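Local coordinates for protein ketol-acid reductoisomerase (NAD(+)) (PDB 4XDY) that catalyses the magnesium-dependent methyl migration and NADH-preferring reduction of (S)-2-acetolactate to (R)-2,3-dihydroxy-isovalerate in the biosynthesis of branched-chain amino acids, at residues N293-V296 with D297-K300; Q101-A104 with G105-L108; E315-V318 with E319-A323. All coordinates share one frame; numbering follows the deposited sequence. Where two conformers were deposited one is given.

Interaction 1: residues N293-V296 with D297-K300; sequences NEWV and DEYK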
loop_
_atom_site.group_PDB
_atom_site.type_symbol
_atom_site.label_atom_id
_atom_site.label_comp_id
_atom_site.label_asym_id
_atom_site.label_seq_id
_atom_site.Cartn_x
_atom_site.Cartn_y
_atom_site.Cartn_z
ATOM N N ASN A 293 18.802 -23.088 0.245
ATOM C CA ASN A 293 19.919 -23.649 1.085
ATOM C C ASN A 293 20.365 -22.642 2.114
ATOM O O ASN A 293 20.609 -22.988 3.268
ATOM C CB ASN A 293 21.090 -24.004 0.239
ATOM C CG ASN A 293 20.920 -25.323 -0.451
ATOM O OD1 ASN A 293 20.053 -26.131 -0.110
ATOM N ND2 ASN A 293 21.695 -25.512 -1.479
ATOM N N GLU A 294 20.415 -21.359 1.745
ATOM C CA GLU A 294 20.756 -20.323 2.734
ATOM C C GLU A 294 19.765 -20.208 3.844
ATOM O O GLU A 294 20.133 -20.026 5.010
ATOM C CB GLU A 294 20.903 -18.898 2.100
ATOM C CG GLU A 294 22.008 -18.876 1.098
ATOM C CD GLU A 294 21.999 -17.598 0.276
ATOM O OE1 GLU A 294 21.095 -16.733 0.402
ATOM O OE2 GLU A 294 22.929 -17.495 -0.542
ATOM N N TRP A 295 18.473 -20.286 3.544
ATOM C CA TRP A 295 17.500 -20.201 4.603
ATOM C C TRP A 295 17.489 -21.442 5.518
ATOM O O TRP A 295 17.392 -21.319 6.712
ATOM C CB TRP A 295 16.094 -19.888 4.024
ATOM C CG TRP A 295 14.882 -19.920 4.945
ATOM C CD1 TRP A 295 13.668 -20.535 4.667
ATOM C CD2 TRP A 295 14.738 -19.376 6.259
ATOM N NE1 TRP A 295 12.816 -20.378 5.689
ATOM C CE2 TRP A 295 13.433 -19.632 6.678
ATOM C CE3 TRP A 295 15.560 -18.589 7.087
ATOM C CZ2 TRP A 295 12.965 -19.211 7.935
ATOM C CZ3 TRP A 295 15.100 -18.219 8.335
ATOM C CH2 TRP A 295 13.806 -18.451 8.730
ATOM N N VAL A 296 17.651 -22.613 4.932
ATOM C CA VAL A 296 17.851 -23.836 5.731
ATOM C C VAL A 296 19.053 -23.660 6.648
ATOM O O VAL A 296 19.002 -23.963 7.849
ATOM C CB VAL A 296 17.984 -25.062 4.822
ATOM C CG1 VAL A 296 18.375 -26.300 5.648
ATOM C CG2 VAL A 296 16.635 -25.337 4.117
ATOM N N ASP A 297 20.175 -23.201 6.077
ATOM C CA ASP A 297 21.412 -23.075 6.904
ATOM C C ASP A 297 21.227 -22.038 7.968
ATOM O O ASP A 297 21.639 -22.184 9.160
ATOM C CB ASP A 297 22.617 -22.810 5.976
ATOM C CG ASP A 297 23.075 -24.112 5.179
ATOM O OD1 ASP A 297 22.663 -25.271 5.561
ATOM O OD2 ASP A 297 23.881 -23.958 4.175
ATOM N N GLU A 298 20.494 -20.942 7.625
ATOM C CA GLU A 298 20.236 -19.951 8.665
ATOM C C GLU A 298 19.455 -20.466 9.866
ATOM O O GLU A 298 19.694 -20.187 11.032
ATOM C CB GLU A 298 19.514 -18.748 8.007
ATOM C CG GLU A 298 19.019 -17.696 8.966
ATOM C CD GLU A 298 20.160 -16.830 9.527
ATOM O OE1 GLU A 298 21.241 -16.876 8.917
ATOM O OE2 GLU A 298 19.802 -16.140 10.494
ATOM N N TYR A 299 18.402 -21.214 9.559
ATOM C CA TYR A 299 17.611 -21.842 10.596
ATOM C C TYR A 299 18.445 -22.809 11.443
ATOM O O TYR A 299 18.318 -22.794 12.647
ATOM C CB TYR A 299 16.406 -22.588 9.943
ATOM C CG TYR A 299 15.710 -23.498 10.974
ATOM C CD1 TYR A 299 15.025 -22.946 12.007
ATOM C CD2 TYR A 299 15.757 -24.891 10.843
ATOM C CE1 TYR A 299 14.404 -23.754 12.970
ATOM C CE2 TYR A 299 15.167 -25.699 11.782
ATOM C CZ TYR A 299 14.487 -25.118 12.826
ATOM O OH TYR A 299 13.870 -25.924 13.739
ATOM N N LYS A 300 19.198 -23.655 10.786
ATOM C CA LYS A 300 20.098 -24.678 11.486
ATOM C C LYS A 300 21.068 -24.025 12.423
ATOM O O LYS A 300 21.350 -24.570 13.474
ATOM C CB LYS A 300 20.879 -25.467 10.455
ATOM C CG LYS A 300 19.989 -26.493 9.805
ATOM C CD LYS A 300 20.796 -27.377 8.850
ATOM C CE LYS A 300 19.953 -28.596 8.487
ATOM N NZ LYS A 300 20.268 -29.120 7.131
#
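Trp295 and Glu298, three residues apart on helix 290-300, form the tightly packed side of this helical turn. CG of Glu298 meets the benzo edge of the indole near its plane, 4.0 Å from Trp295 CZ3. Both side chains leave the helix with CG anti to the backbone N (chi1 173° in each), but Glu298 then bends at chi2, and its carboxylate passes on to the backbone amide of Leu306. On the looser, more exposed side, Val296 and Lys300 lie side by side. The lysine chain, extended beyond CG, runs along the valine until Lys300 NZ stands 3.7 Å from Val296 CG1, a contact of methyl with ammonium that adds no polar bond. Beneath both faces run the i to i+4 bonds of an alpha helix, from Asp297 N to Asn293 O at 2.9 Å through to Lys300 N and Val296 O at 3.0 Å. Glu294 turns off to a salt bridge with Arg285. The turn belongs to the C-terminal knotted domain: Trp295 packs on Leu306 of helix 304-315, on the NAD-binding residue Glu88, and in a ring stack on Tyr261 of the second subunit, while Tyr299 touches the loop at Glu88 and Val89.

Interaction 2: residues Q101-A104 with G105-L108; sequences QLKA and GKAL
Lys106 folds back over Lys103 and the carbonyl of Gln101 at a type II beta turn running from Lys103 to Lys106, which delivers the chain into strand 107-110. The second segment starts with Gly105, the third residue of the turn. Its positive phi of 74° is characteristic of the third residue of a type II turn. The backbone of Gly105 also bonds to that of Asp126. Lys106 comes next and closes the turn: its N donates to Lys103 O at 3.1 Å. Its side chain starts beside its own backbone N (chi1 -85°) and runs back along the first segment. Lys106 CB lies 3.4 Å from Lys103 O, and further along CD comes 3.7 Å from Lys103 N. Lys106 CE comes 3.3 Å from Gln101 O, and also sits 4.1 Å from Lys103 CB where the two lysine chains cross. On another side of the lysine, Leu102 CD2 approaches Lys106 CD at 4.3 Å. Ala107 and Leu108 then enter the strand. Ala107 pairs through its backbone with Asp79 and Val81, whereas Leu108 pairs with Asp128 and packs its side chain on Tyr94 and Pro123. The chemistry divides Lys106 into two parts. Its methylenes lie over backbone and aliphatic groups, and its ammonium, swung aside by the bend at chi4, donates to the carbonyls of Glu76 and Gly78 at the C-terminal end of helix 71-77. These partners are neutral carbonyls, so the lysine joins turn to helix end by hydrogen bonds, and its positive charge would probably be eased by the carbonyl dipoles gathered there.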
loop_
_atom_site.group_PDB
_atom_site.type_symbol
_atom_site.label_atom_id
_atom_site.label_comp_id
_atom_site.label_asym_id
_atom_site.label_seq_id
_atom_site.Cartn_x
_atom_site.Cartn_y
_atom_site.Cartn_z
ATOM N N GLN A 101 1.123 -41.009 11.078
ATOM C CA GLN A 101 -0.324 -41.024 11.070
ATOM C C GLN A 101 -0.908 -40.952 9.655
ATOM O O GLN A 101 -2.135 -40.920 9.483
ATOM C CB GLN A 101 -0.884 -39.882 11.922
ATOM C CG GLN A 101 -0.145 -39.696 13.261
ATOM C CD GLN A 101 -0.002 -41.012 13.987
ATOM O OE1 GLN A 101 1.101 -41.618 14.084
ATOM N NE2 GLN A 101 -1.143 -41.522 14.416
ATOM N N LEU A 102 -0.050 -40.876 8.642
ATOM C CA LEU A 102 -0.575 -40.705 7.265
ATOM C C LEU A 102 -1.170 -42.080 6.906
ATOM O O LEU A 102 -0.684 -43.123 7.348
ATOM C CB LEU A 102 0.493 -40.268 6.291
ATOM C CG LEU A 102 0.836 -38.763 6.388
ATOM C CD1 LEU A 102 1.705 -38.281 5.220
ATOM C CD2 LEU A 102 -0.369 -37.807 6.500
ATOM N N LYS A 103 -2.292 -42.087 6.256
ATOM C CA LYS A 103 -2.829 -43.344 5.752
ATOM C C LYS A 103 -3.066 -43.061 4.282
ATOM O O LYS A 103 -3.435 -41.935 3.920
ATOM C CB LYS A 103 -4.162 -43.649 6.436
ATOM C CG LYS A 103 -4.001 -44.032 7.892
ATOM C CD LYS A 103 -3.839 -45.518 8.038
ATOM C CE LYS A 103 -5.202 -46.214 7.959
ATOM N NZ LYS A 103 -5.349 -47.162 9.093
ATOM N N ALA A 104 -3.039 -44.119 3.495
ATOM C CA ALA A 104 -3.465 -44.007 2.072
ATOM C C ALA A 104 -4.672 -43.229 1.869
ATOM O O ALA A 104 -5.674 -43.407 2.534
ATOM C CB ALA A 104 -3.640 -45.406 1.442
ATOM N N GLY A 105 -4.606 -42.373 0.858
ATOM C CA GLY A 105 -5.703 -41.523 0.453
ATOM C C GLY A 105 -6.076 -40.335 1.266
ATOM O O GLY A 105 -7.014 -39.606 0.888
ATOM N N LYS A 106 -5.455 -40.137 2.434
ATOM C CA LYS A 106 -5.453 -38.767 2.994
ATOM C C LYS A 106 -4.809 -37.813 1.956
ATOM O O LYS A 106 -4.061 -38.252 1.031
ATOM C CB LYS A 106 -4.639 -38.731 4.292
ATOM C CG LYS A 106 -5.412 -39.127 5.600
ATOM C CD LYS A 106 -4.463 -39.126 6.793
ATOM C CE LYS A 106 -4.937 -39.955 7.988
ATOM N NZ LYS A 106 -6.184 -39.422 8.568
ATOM N N ALA A 107 -5.055 -36.520 2.166
ATOM C CA ALA A 107 -4.378 -35.470 1.374
ATOM C C ALA A 107 -3.480 -34.665 2.340
ATOM O O ALA A 107 -3.916 -34.297 3.446
ATOM C CB ALA A 107 -5.394 -34.565 0.732
ATOM N N LEU A 108 -2.237 -34.518 1.957
ATOM C CA LEU A 108 -1.267 -33.588 2.618
ATOM C C LEU A 108 -1.284 -32.289 1.846
ATOM O O LEU A 108 -0.988 -32.256 0.637
ATOM C CB LEU A 108 0.083 -34.248 2.539
ATOM C CG LEU A 108 1.223 -33.634 3.412
ATOM C CD1 LEU A 108 0.956 -33.749 4.911
ATOM C CD2 LEU A 108 2.579 -34.221 3.034
#

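Interaction 3: residues E315-V318 with E319-A323; sequences EHQV and ETVGA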
loop_
_atom_site.group_PDB
_atom_site.type_symbol
_atom_site.label_atom_id
_atom_site.label_comp_id
_atom_site.label_asym_id
_atom_site.label_seq_id
_atom_site.Cartn_x
_atom_site.Cartn_y
_atom_site.Cartn_z
ATOM N N GLU A 315 15.069 -0.592 16.299
ATOM C CA GLU A 315 15.813 0.598 16.701
ATOM C C GLU A 315 15.780 1.713 15.637
ATOM O O GLU A 315 16.146 2.850 15.896
ATOM C CB GLU A 315 17.284 0.182 16.998
ATOM C CG GLU A 315 17.432 -0.769 18.211
ATOM C CD GLU A 315 18.819 -1.433 18.339
ATOM O OE1 GLU A 315 19.751 -1.079 17.577
ATOM O OE2 GLU A 315 18.964 -2.355 19.192
ATOM N N HIS A 316 15.308 1.426 14.417
ATOM C CA HIS A 316 15.327 2.461 13.390
ATOM C C HIS A 316 14.334 3.532 13.717
ATOM O O HIS A 316 13.197 3.288 14.150
ATOM C CB HIS A 316 15.034 1.830 11.997
ATOM C CG HIS A 316 15.463 2.679 10.859
ATOM N ND1 HIS A 316 14.742 3.773 10.446
ATOM C CD2 HIS A 316 16.513 2.597 10.013
ATOM C CE1 HIS A 316 15.351 4.373 9.446
ATOM N NE2 HIS A 316 16.427 3.665 9.149
ATOM N N GLN A 317 14.742 4.760 13.442
ATOM C CA GLN A 317 13.851 5.882 13.569
ATOM C C GLN A 317 12.478 5.789 12.906
ATOM O O GLN A 317 11.516 6.307 13.429
ATOM C CB GLN A 317 14.606 7.100 13.046
ATOM C CG GLN A 317 14.231 8.358 13.679
ATOM C CD GLN A 317 15.097 9.510 13.221
ATOM O OE1 GLN A 317 15.795 9.449 12.186
ATOM N NE2 GLN A 317 15.049 10.542 13.976
ATOM N N VAL A 318 12.382 5.146 11.741
ATOM C CA VAL A 318 11.118 4.995 11.082
ATOM C C VAL A 318 10.123 4.239 11.958
ATOM O O VAL A 318 8.953 4.543 12.012
ATOM C CB VAL A 318 11.302 4.394 9.659
ATOM C CG1 VAL A 318 11.575 2.929 9.746
ATOM C CG2 VAL A 318 10.045 4.730 8.892
ATOM N N GLU A 319 10.644 3.282 12.731
ATOM C CA GLU A 319 9.877 2.507 13.644
ATOM C C GLU A 319 9.568 3.212 14.979
ATOM O O GLU A 319 8.467 3.155 15.472
ATOM C CB GLU A 319 10.576 1.136 13.847
ATOM C CG GLU A 319 10.492 0.183 12.651
ATOM C CD GLU A 319 9.041 -0.187 12.346
ATOM O OE1 GLU A 319 8.397 -0.910 13.114
ATOM O OE2 GLU A 319 8.479 0.394 11.363
ATOM N N THR A 320 10.553 3.876 15.546
ATOM C CA THR A 320 10.313 4.543 16.831
ATOM C C THR A 320 9.446 5.800 16.633
ATOM O O THR A 320 8.489 6.024 17.379
ATOM C CB THR A 320 11.651 4.909 17.535
ATOM O OG1 THR A 320 12.411 5.717 16.707
ATOM C CG2 THR A 320 12.510 3.673 17.886
ATOM N N VAL A 321 9.716 6.561 15.587
ATOM C CA VAL A 321 8.858 7.724 15.347
ATOM C C VAL A 321 7.501 7.316 14.850
ATOM O O VAL A 321 6.466 7.856 15.266
ATOM C CB VAL A 321 9.527 8.721 14.406
ATOM C CG1 VAL A 321 8.628 9.929 14.140
ATOM C CG2 VAL A 321 10.834 9.193 15.025
ATOM N N GLY A 322 7.451 6.332 13.945
ATOM C CA GLY A 322 6.144 5.842 13.474
ATOM C C GLY A 322 5.254 5.359 14.610
ATOM O O GLY A 322 4.054 5.591 14.626
ATOM N N ALA A 323 5.868 4.626 15.560
ATOM C CA ALA A 323 5.063 4.118 16.704
ATOM C C ALA A 323 4.476 5.282 17.523
ATOM O O ALA A 323 3.328 5.225 17.918
ATOM C CB ALA A 323 5.840 3.135 17.585
HETATM O O HOH W 1 6.881 2.597 11.613
#
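An N-cap opens helix 317-327, with His316 as the capping residue. His316 ND1 accepts from Val318 N at 3.0 Å in a nearly straight bond (173°), with Val318 N almost in the plane of the ring. This bond uses ND1 as an acceptor, so the proton is expected on NE2, the nitrogen that faces Glu216 OE2 in a further hydrogen bond. The imidazole is thus held at both nitrogens. His316 O serves two donors of the first turn: Thr320 N, in the carbonyl plane at 3.0 Å, and Glu319 N, which comes from above that plane at 2.9 Å. Gln317 O takes Val321 N at 2.8 Å, the next i to i+4 bond. Over this bond Gln317 and Val321 lie side by side, with Gln317 CG 3.7 Å from Val321 CG2. Val318 has CG1 between its backbone N and carbonyl carbon (chi1 76°), which brings that methyl to 4.1 Å from Glu319 CG. The Glu319 chain bends at chi2, and a water donates both to Glu319 OE2 (2.7 Å) and to Val318 O, a carbonyl that also receives Gly322 N. The same carboxylate crosses the dimer interface to the backbone amides of Ile248 and Lys249 of the second subunit, so neighbouring N-H groups and water would probably stabilise its negative charge. Within the C-terminal knotted domain, Gln317 and Val318 pack on Phe215 of helix 205-220, and Val318 and Val321 rest on helix 225-254 through Val233 and Pro225.

From the N terminus, interaction 2 comes first, closing the short loop between helix 90-98 and strand 107-110 in the N-terminal Rossmann domain. Interactions 1 and 3 follow in the C-terminal knotted domain, the former within helix 290-300 and the latter at the start of helix 317-327, with helix 304-315 between them. The three lie in series; none nests in or crosses another, and none touches another. Interactions 1 and 3, about 16 Å apart at their nearest atoms, both meet the second subunit, which interaction 2 does not. Interactions 2 and 3 lie on opposite sides of the chain's centre, their centres about 47 Å apart.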